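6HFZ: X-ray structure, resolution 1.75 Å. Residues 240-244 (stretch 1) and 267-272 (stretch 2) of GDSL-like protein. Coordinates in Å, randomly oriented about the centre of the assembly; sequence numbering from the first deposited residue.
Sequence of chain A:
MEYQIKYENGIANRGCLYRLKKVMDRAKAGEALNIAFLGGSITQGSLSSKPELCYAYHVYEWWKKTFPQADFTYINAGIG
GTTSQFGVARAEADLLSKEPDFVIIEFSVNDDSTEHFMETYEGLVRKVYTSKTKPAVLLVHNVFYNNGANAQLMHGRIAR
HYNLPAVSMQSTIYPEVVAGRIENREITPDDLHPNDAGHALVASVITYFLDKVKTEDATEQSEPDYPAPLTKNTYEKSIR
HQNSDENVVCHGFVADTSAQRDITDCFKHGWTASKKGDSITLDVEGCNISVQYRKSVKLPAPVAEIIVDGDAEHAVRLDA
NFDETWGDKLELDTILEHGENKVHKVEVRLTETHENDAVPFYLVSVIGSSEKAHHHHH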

# COMPACT_ATOMS: atom_id res chain seq x y z
N ARG A 240 12.84 -3.37 5.59
CA ARG A 240 13.58 -2.61 4.58
C ARG A 240 15.02 -2.38 5.05
O ARG A 240 15.25 -2.02 6.21
CB ARG A 240 13.00 -1.22 4.36
CG ARG A 240 11.77 -1.16 3.49
CD ARG A 240 11.22 0.26 3.44
NE ARG A 240 10.74 0.76 4.73
CZ ARG A 240 10.15 1.94 4.88
NH1 ARG A 240 9.97 2.71 3.82
NH2 ARG A 240 9.74 2.34 6.07
N HIS A 241 15.95 -2.55 4.13
CA HIS A 241 17.39 -2.22 4.30
C HIS A 241 17.62 -0.93 3.51
O HIS A 241 17.50 -0.92 2.26
CB HIS A 241 18.28 -3.38 3.85
CG HIS A 241 18.08 -4.61 4.66
ND1 HIS A 241 18.96 -4.97 5.70
CD2 HIS A 241 17.10 -5.53 4.66
CE1 HIS A 241 18.54 -6.07 6.25
NE2 HIS A 241 17.40 -6.43 5.66
N GLN A 242 17.88 0.15 4.23
CA GLN A 242 18.10 1.47 3.64
C GLN A 242 19.44 2.01 4.15
O GLN A 242 20.23 1.25 4.70
CB GLN A 242 16.90 2.36 3.93
CG GLN A 242 15.64 1.86 3.23
CD GLN A 242 14.46 2.79 3.27
OE1 GLN A 242 13.80 2.93 4.31
NE2 GLN A 242 14.16 3.41 2.14
N ASN A 243 19.71 3.29 3.91
CA ASN A 243 21.09 3.79 4.02
C ASN A 243 21.49 3.89 5.50
O ASN A 243 22.65 4.12 5.74
CB ASN A 243 21.33 5.04 3.17
CG ASN A 243 20.70 6.33 3.66
OD1 ASN A 243 20.66 6.60 4.86
ND2 ASN A 243 20.32 7.19 2.74
N SER A 244 20.57 3.66 6.46
CA SER A 244 20.89 3.60 7.89
C SER A 244 21.46 2.22 8.28
O SER A 244 21.95 2.03 9.40
CB SER A 244 19.67 3.91 8.73
OG SER A 244 18.56 3.09 8.33
N PHE A 267 11.52 8.95 -2.92
CA PHE A 267 12.94 8.67 -3.26
C PHE A 267 13.84 9.36 -2.22
O PHE A 267 14.43 10.41 -2.49
CB PHE A 267 13.20 9.00 -4.73
CG PHE A 267 12.21 8.36 -5.67
CD1 PHE A 267 12.20 6.99 -5.82
CD2 PHE A 267 11.23 9.11 -6.32
CE1 PHE A 267 11.29 6.37 -6.64
CE2 PHE A 267 10.31 8.48 -7.16
CZ PHE A 267 10.35 7.12 -7.32
N LYS A 268 13.82 8.78 -1.02
CA LYS A 268 14.60 9.20 0.12
C LYS A 268 15.11 7.96 0.84
O LYS A 268 14.51 6.88 0.71
CB LYS A 268 13.77 10.05 1.10
CG LYS A 268 13.36 11.42 0.58
CD LYS A 268 14.51 12.39 0.45
CE LYS A 268 14.14 13.67 -0.30
NZ LYS A 268 13.88 13.41 -1.71
N HIS A 269 16.16 8.15 1.65
CA HIS A 269 16.78 7.17 2.57
C HIS A 269 17.54 6.06 1.84
O HIS A 269 17.95 5.08 2.46
CB HIS A 269 15.73 6.54 3.51
CG HIS A 269 15.06 7.54 4.39
ND1 HIS A 269 15.63 8.79 4.62
CD2 HIS A 269 13.91 7.50 5.10
CE1 HIS A 269 14.82 9.47 5.44
NE2 HIS A 269 13.79 8.73 5.76
N GLY A 270 17.72 6.23 0.53
CA GLY A 270 18.41 5.24 -0.24
C GLY A 270 19.75 5.74 -0.73
O GLY A 270 20.48 6.43 -0.03
N TRP A 271 20.10 5.34 -1.96
CA TRP A 271 21.42 5.55 -2.48
C TRP A 271 21.28 5.89 -3.96
O TRP A 271 20.39 5.39 -4.65
CB TRP A 271 22.31 4.31 -2.34
CG TRP A 271 22.48 3.69 -1.01
CD1 TRP A 271 23.49 3.91 -0.11
CD2 TRP A 271 21.62 2.69 -0.43
NE1 TRP A 271 23.33 3.09 0.96
CE2 TRP A 271 22.19 2.34 0.81
CE3 TRP A 271 20.44 2.06 -0.85
CZ2 TRP A 271 21.63 1.39 1.64
CZ3 TRP A 271 19.88 1.12 -0.02
CH2 TRP A 271 20.47 0.77 1.20
N THR A 272 22.22 6.69 -4.49
CA THR A 272 22.20 7.06 -5.89
C THR A 272 23.51 6.65 -6.56
O THR A 272 24.49 6.53 -5.86
CB THR A 272 21.98 8.55 -6.13
OG1 THR A 272 23.01 9.26 -5.44
CG2 THR A 272 20.62 8.98 -5.63
O HOH W 1 12.23 5.66 1.83
O HOH W 2 18.85 8.84 4.98

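Stretch 1 leaves its strand at His241. The touching parts run nearly at right angles, 86° apart, and the two meet through a few specific atoms, with a single backbone-to-backbone hydrogen bond. Arg240 makes no contact here. His241 contributes backbone alone: its O lies 3.6 Å from Trp271 CH2, at the edge of the indole near the ring plane, while the imidazole end leads away.

Gln242 packs against the turn with its aliphatic part, CB coming to 3.3 Å from His269 O. Its amide reaches Lys268 through water 1, which accepts from Gln242 NE2 at 3.0 Å and donates to Lys268 O at 2.8 Å; the direct separation of NE2 and that O is 3.8 Å, a gap the water bridges.

Asn243 is the hub. Its backbone N donates to His269 O (2.9 Å, 156°), and its side-chain ND2 donates to Gly270 O (2.9 Å, 179°, almost perfectly straight), so one residue satisfies two successive carbonyls. Asn243 CB lies over one face of the Trp271 ring, 3.9 Å from the centroid of its five-membered ring, a CH-pi contact. Water 2 donates to Asn243 OD1 at 2.9 Å and also hydrogen-bonds His269 ND1 at 3.2 Å. Ser244 then leaves the contact. The rule is economical: one asparagine joins polar anchoring to aromatic packing.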